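Local structure of major capsid protein (Faustovirus, 5J7O) at residues D547-N552 with A566-F571; C572-P575 with P580-H583. The protein forms the main building block of the Faustovirus capsid, a double jelly-roll protein that associates as a trimer. All blocks are in the same frame, centred on the assembly; numbering follows the deposited sequence.

Interaction 1 of 2, residues D547-N552 with A566-F571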
loop_
_atom_site.group_PDB
_atom_site.type_symbol
_atom_site.label_atom_id
_atom_site.label_comp_id
_atom_site.label_asym_id
_atom_site.label_seq_id
_atom_site.Cartn_x
_atom_site.Cartn_y
_atom_site.Cartn_z
ATOM N N ASP B 547 -4.106 -11.821 -14.544
ATOM C CA ASP B 547 -4.340 -12.032 -13.123
ATOM C C ASP B 547 -3.928 -13.416 -12.639
ATOM O O ASP B 547 -3.242 -13.529 -11.619
ATOM C CB ASP B 547 -5.819 -11.785 -12.797
ATOM C CG ASP B 547 -6.280 -10.403 -13.210
ATOM O OD1 ASP B 547 -5.438 -9.484 -13.253
ATOM O OD2 ASP B 547 -7.485 -10.238 -13.494
ATOM N N TYR B 548 -4.323 -14.479 -13.342
ATOM C CA TYR B 548 -4.088 -15.818 -12.812
ATOM C C TYR B 548 -2.620 -16.218 -12.915
ATOM O O TYR B 548 -2.018 -16.653 -11.926
ATOM C CB TYR B 548 -4.961 -16.849 -13.524
ATOM C CG TYR B 548 -4.663 -18.243 -13.033
ATOM C CD1 TYR B 548 -4.056 -19.181 -13.856
ATOM C CD2 TYR B 548 -4.947 -18.604 -11.723
ATOM C CE1 TYR B 548 -3.768 -20.452 -13.394
ATOM C CE2 TYR B 548 -4.660 -19.866 -11.253
ATOM C CZ TYR B 548 -4.074 -20.787 -12.092
ATOM O OH TYR B 548 -3.790 -22.048 -11.622
ATOM N N ILE B 549 -2.032 -16.100 -14.109
ATOM C CA ILE B 549 -0.652 -16.553 -14.302
ATOM C C ILE B 549 0.332 -15.806 -13.407
ATOM O O ILE B 549 1.147 -16.466 -12.741
ATOM C CB ILE B 549 -0.276 -16.487 -15.793
ATOM C CG1 ILE B 549 -0.973 -17.607 -16.568
ATOM C CG2 ILE B 549 1.235 -16.568 -15.971
ATOM C CD1 ILE B 549 -0.606 -17.658 -18.037
ATOM N N PRO B 550 0.323 -14.468 -13.333
ATOM C CA PRO B 550 1.253 -13.803 -12.404
ATOM C C PRO B 550 0.982 -14.121 -10.943
ATOM O O PRO B 550 1.913 -14.074 -10.130
ATOM C CB PRO B 550 1.047 -12.313 -12.709
ATOM C CG PRO B 550 0.497 -12.283 -14.091
ATOM C CD PRO B 550 -0.389 -13.483 -14.168
ATOM N N TRP B 551 -0.262 -14.442 -10.583
ATOM C CA TRP B 551 -0.554 -14.811 -9.200
ATOM C C TRP B 551 0.048 -16.165 -8.851
ATOM O O TRP B 551 0.637 -16.332 -7.776
ATOM C CB TRP B 551 -2.065 -14.825 -8.961
ATOM C CG TRP B 551 -2.460 -15.422 -7.637
ATOM C CD1 TRP B 551 -2.538 -14.777 -6.436
ATOM C CD2 TRP B 551 -2.827 -16.785 -7.384
ATOM N NE1 TRP B 551 -2.929 -15.654 -5.452
ATOM C CE2 TRP B 551 -3.114 -16.892 -6.009
ATOM C CE3 TRP B 551 -2.942 -17.923 -8.188
ATOM C CZ2 TRP B 551 -3.506 -18.093 -5.420
ATOM C CZ3 TRP B 551 -3.331 -19.113 -7.603
ATOM C CH2 TRP B 551 -3.608 -19.189 -6.233
ATOM N N ASN B 552 -0.077 -17.140 -9.752
ATOM C CA ASN B 552 0.297 -18.512 -9.427
ATOM C C ASN B 552 1.809 -18.711 -9.468
ATOM O O ASN B 552 2.385 -19.316 -8.557
ATOM C CB ASN B 552 -0.398 -19.480 -10.387
ATOM C CG ASN B 552 -0.125 -20.933 -10.051
ATOM O OD1 ASN B 552 -0.644 -21.462 -9.068
ATOM N ND2 ASN B 552 0.684 -21.591 -10.874
ATOM N N ALA B 566 -1.636 -5.555 -19.164
ATOM C CA ALA B 566 -0.361 -6.258 -19.114
ATOM C C ALA B 566 -0.617 -7.755 -18.992
ATOM O O ALA B 566 -1.188 -8.214 -17.997
ATOM C CB ALA B 566 0.486 -5.756 -17.946
ATOM N N LEU B 567 -0.188 -8.513 -19.997
ATOM C CA LEU B 567 -0.392 -9.953 -20.032
ATOM C C LEU B 567 0.951 -10.671 -20.021
ATOM O O LEU B 567 1.944 -10.180 -20.567
ATOM C CB LEU B 567 -1.209 -10.375 -21.261
ATOM C CG LEU B 567 -2.730 -10.216 -21.158
ATOM C CD1 LEU B 567 -3.156 -8.753 -21.173
ATOM C CD2 LEU B 567 -3.423 -10.984 -22.268
ATOM N N PHE B 568 0.966 -11.844 -19.392
ATOM C CA PHE B 568 2.185 -12.613 -19.157
ATOM C C PHE B 568 1.955 -14.035 -19.652
ATOM O O PHE B 568 1.228 -14.805 -19.016
ATOM C CB PHE B 568 2.553 -12.592 -17.670
ATOM C CG PHE B 568 3.894 -13.196 -17.356
ATOM C CD1 PHE B 568 4.011 -14.546 -17.067
ATOM C CD2 PHE B 568 5.034 -12.409 -17.324
ATOM C CE1 PHE B 568 5.239 -15.104 -16.769
ATOM C CE2 PHE B 568 6.267 -12.963 -17.025
ATOM C CZ PHE B 568 6.368 -14.311 -16.748
ATOM N N LEU B 569 2.564 -14.381 -20.786
ATOM C CA LEU B 569 2.437 -15.713 -21.370
ATOM C C LEU B 569 3.608 -16.563 -20.886
ATOM O O LEU B 569 4.736 -16.394 -21.352
ATOM C CB LEU B 569 2.415 -15.639 -22.896
ATOM C CG LEU B 569 1.626 -14.520 -23.582
ATOM C CD1 LEU B 569 1.796 -14.606 -25.092
ATOM C CD2 LEU B 569 0.158 -14.570 -23.212
ATOM N N ASN B 570 3.338 -17.489 -19.970
ATOM C CA ASN B 570 4.387 -18.244 -19.297
ATOM C C ASN B 570 4.575 -19.615 -19.935
ATOM O O ASN B 570 3.606 -20.276 -20.321
ATOM C CB ASN B 570 4.063 -18.405 -17.810
ATOM C CG ASN B 570 5.171 -19.099 -17.045
ATOM O OD1 ASN B 570 6.316 -19.152 -17.493
ATOM N ND2 ASN B 570 4.835 -19.634 -15.877
ATOM N N PHE B 571 5.838 -20.042 -20.032
ATOM C CA PHE B 571 6.182 -21.354 -20.566
ATOM C C PHE B 571 7.184 -22.094 -19.687
ATOM O O PHE B 571 7.660 -23.167 -20.079
ATOM C CB PHE B 571 6.735 -21.230 -21.990
ATOM C CG PHE B 571 5.870 -20.416 -22.905
ATOM C CD1 PHE B 571 4.731 -20.963 -23.471
ATOM C CD2 PHE B 571 6.196 -19.103 -23.198
ATOM C CE1 PHE B 571 3.934 -20.216 -24.315
ATOM C CE2 PHE B 571 5.403 -18.351 -24.041
ATOM C CZ PHE B 571 4.270 -18.908 -24.600
#
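Ile549 and Pro550 pack against Phe568 in a small, buried apolar contact between the last turns of helix 542-552 and the edge strand 567-570. No hydrogen bond joins the two segments, but the Phe568 backbone is hydrogen-bonded to Tyr545 earlier in the helix. The short axes come within 7.8 Å and cross at 62°. The CB of Ile549 is directed toward the strand. Its CG2 is anti to the backbone N, with CG1 beside that N (chi1 -73°), and this spreads the two branches over the strand. Ile549 CG2 reaches the Phe568 ring at the edge, close to the ring plane, 3.6 Å from Phe568 CD1. Ile549 CG2 also lies 3.8 Å from Asn570 CB. The other branch ends with Ile549 CD1 3.5 Å from the backbone O of Phe568. The side chains of Ile549 and Phe568 cross at about a right angle. Pro550 adds a looser touch, its CG 4.1 Å from Phe568 CB.

The Phe568 ring also stacks on Phe446 and meets Phe212 of helix 203-212, so Ile549 touches the edge of a ring that belongs to an aromatic cluster. The amide of Asn570 turns to the chain ahead, where OD1 accepts a hydrogen bond from Cys572 N. Pro550 also interrupts the helical bonding at its own N and kinks the helix. On the second subunit, Trp222 meets the ring of Trp551, and Lys218 NZ bonds to Pro550 O. The helix packs on an edge strand of a four-stranded antiparallel sheet, consistent with one jelly-roll of the double jelly-roll capsid fold.

Interaction 2 of 2, residues C572-P575 with P580-H583; sequences CLYP and PSGH
Ser581 reaches across to Leu573 and Tyr574 with both its backbone carbonyl and its hydroxyl. Its chi1 of 54° sets OG between the backbone N and the carbonyl carbon. From there OG accepts a hydrogen bond from Tyr574 N at 3.1 Å, with an N-H...O angle of 151°. Ser581 O takes a second bond, 3.1 Å from Leu573 N. That donor stands above the carbonyl plane. Two successive amides of one segment are thus held by a single residue of the other. A water adds a third link. It bridges Tyr574 O, which Thr577 OG1 also reaches, and Ser581 OG, which lies 2.6 Å from the water oxygen.

Both segments belong to the irregular connection between strand 567-570 and helix 586-589. Neither is helix or strand. Four residues separate them, and the contact closes that loop of what is probably a jelly-roll domain. The loop lies where three subunits meet: Tyr71 of the second subunit bonds to Cys572 O through its hydroxyl, and Asp16 of the third bonds to His583 NE2.

Carbon contacts flank these bonds. Tyr574 has CG beside its backbone N and anti to the carbonyl carbon (chi1 -54°), which swings the ring alongside Ser581. Ser581 CB meets this ring at the edge, near its plane, 3.8 Å from Tyr574 CD2. Leu573 contributes its CB, 4.1 Å from Ser581 CB. Leu573 also packs on Leu58 of the third subunit. Cys572 CB points at the opposing segment and sits against two oxygens, 3.3 Å from Gly582 O and 3.4 Å from Ser581 OG. At Gly582 the backbones come close, its CA 4.1 Å from Cys572 CA.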
loop_
_atom_site.group_PDB
_atom_site.type_symbol
_atom_site.label_atom_id
_atom_site.label_comp_id
_atom_site.label_asym_id
_atom_site.label_seq_id
_atom_site.Cartn_x
_atom_site.Cartn_y
_atom_site.Cartn_z
ATOM N N CYS B 572 7.523 -21.550 -18.522
ATOM C CA CYS B 572 8.410 -22.206 -17.575
ATOM C C CYS B 572 7.730 -22.269 -16.213
ATOM O O CYS B 572 6.749 -21.567 -15.952
ATOM C CB CYS B 572 9.757 -21.480 -17.458
ATOM S SG CYS B 572 9.649 -19.813 -16.772
ATOM N N LEU B 573 8.266 -23.124 -15.343
ATOM C CA LEU B 573 7.668 -23.304 -14.025
ATOM C C LEU B 573 8.061 -22.200 -13.054
ATOM O O LEU B 573 7.284 -21.874 -12.149
ATOM C CB LEU B 573 8.058 -24.663 -13.445
ATOM C CG LEU B 573 7.374 -25.891 -14.047
ATOM C CD1 LEU B 573 7.875 -27.159 -13.378
ATOM C CD2 LEU B 573 5.863 -25.773 -13.918
ATOM N N TYR B 574 9.245 -21.615 -13.213
ATOM C CA TYR B 574 9.770 -20.637 -12.259
ATOM C C TYR B 574 10.362 -19.451 -13.004
ATOM O O TYR B 574 11.587 -19.281 -13.069
ATOM C CB TYR B 574 10.800 -21.290 -11.336
ATOM C CG TYR B 574 10.261 -22.523 -10.654
ATOM C CD1 TYR B 574 9.395 -22.415 -9.575
ATOM C CD2 TYR B 574 10.598 -23.793 -11.100
ATOM C CE1 TYR B 574 8.888 -23.536 -8.953
ATOM C CE2 TYR B 574 10.097 -24.922 -10.483
ATOM C CZ TYR B 574 9.243 -24.786 -9.409
ATOM O OH TYR B 574 8.740 -25.907 -8.789
ATOM N N PRO B 575 9.514 -18.597 -13.575
ATOM C CA PRO B 575 10.017 -17.354 -14.182
ATOM C C PRO B 575 10.675 -16.473 -13.132
ATOM O O PRO B 575 10.071 -16.136 -12.110
ATOM C CB PRO B 575 8.753 -16.711 -14.765
ATOM C CG PRO B 575 7.632 -17.293 -13.975
ATOM C CD PRO B 575 8.047 -18.696 -13.655
ATOM N N PRO B 580 17.068 -23.303 -15.469
ATOM C CA PRO B 580 15.993 -23.457 -16.456
ATOM C C PRO B 580 14.874 -24.335 -15.921
ATOM O O PRO B 580 15.096 -25.254 -15.130
ATOM C CB PRO B 580 16.695 -24.112 -17.650
ATOM C CG PRO B 580 18.140 -23.798 -17.468
ATOM C CD PRO B 580 18.368 -23.755 -15.989
ATOM N N SER B 581 13.647 -24.038 -16.367
ATOM C CA SER B 581 12.493 -24.790 -15.885
ATOM C C SER B 581 11.413 -24.965 -16.951
ATOM O O SER B 581 10.247 -25.175 -16.597
ATOM C CB SER B 581 11.891 -24.104 -14.650
ATOM O OG SER B 581 11.601 -22.742 -14.913
ATOM N N GLY B 582 11.760 -24.893 -18.230
ATOM C CA GLY B 582 10.792 -25.028 -19.306
ATOM C C GLY B 582 10.948 -23.902 -20.307
ATOM O O GLY B 582 11.357 -22.788 -19.971
ATOM N N HIS B 583 10.615 -24.194 -21.563
ATOM C CA HIS B 583 10.745 -23.215 -22.634
ATOM C C HIS B 583 9.969 -23.705 -23.848
ATOM O O HIS B 583 9.558 -24.866 -23.924
ATOM C CB HIS B 583 12.213 -22.971 -22.998
ATOM C CG HIS B 583 12.940 -24.204 -23.437
ATOM N ND1 HIS B 583 13.627 -25.015 -22.559
ATOM C CD2 HIS B 583 13.090 -24.764 -24.660
ATOM C CE1 HIS B 583 14.167 -26.022 -23.223
ATOM N NE2 HIS B 583 13.857 -25.894 -24.499
HETATM O O HOH W 1 13.416 -20.818 -14.937
#

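Along the chain, helix 542-552 comes first. A loop of 13 residues then leads to strand 567-570, and interaction 1 closes it. The chain runs directly on into 572-575, turns through four residues and comes back at 580-583, where interaction 2 closes the second, shorter loop. The two are in series and neither nests nor crosses. They touch where Pro575 packs on Phe568, with Pro575 CB 3.9 Å from Phe568 CZ. Interaction 1 ties the helix to the edge strand, and interaction 2 shapes the connection toward helix 586-589. Both border the second subunit, and interaction 2 also meets the third.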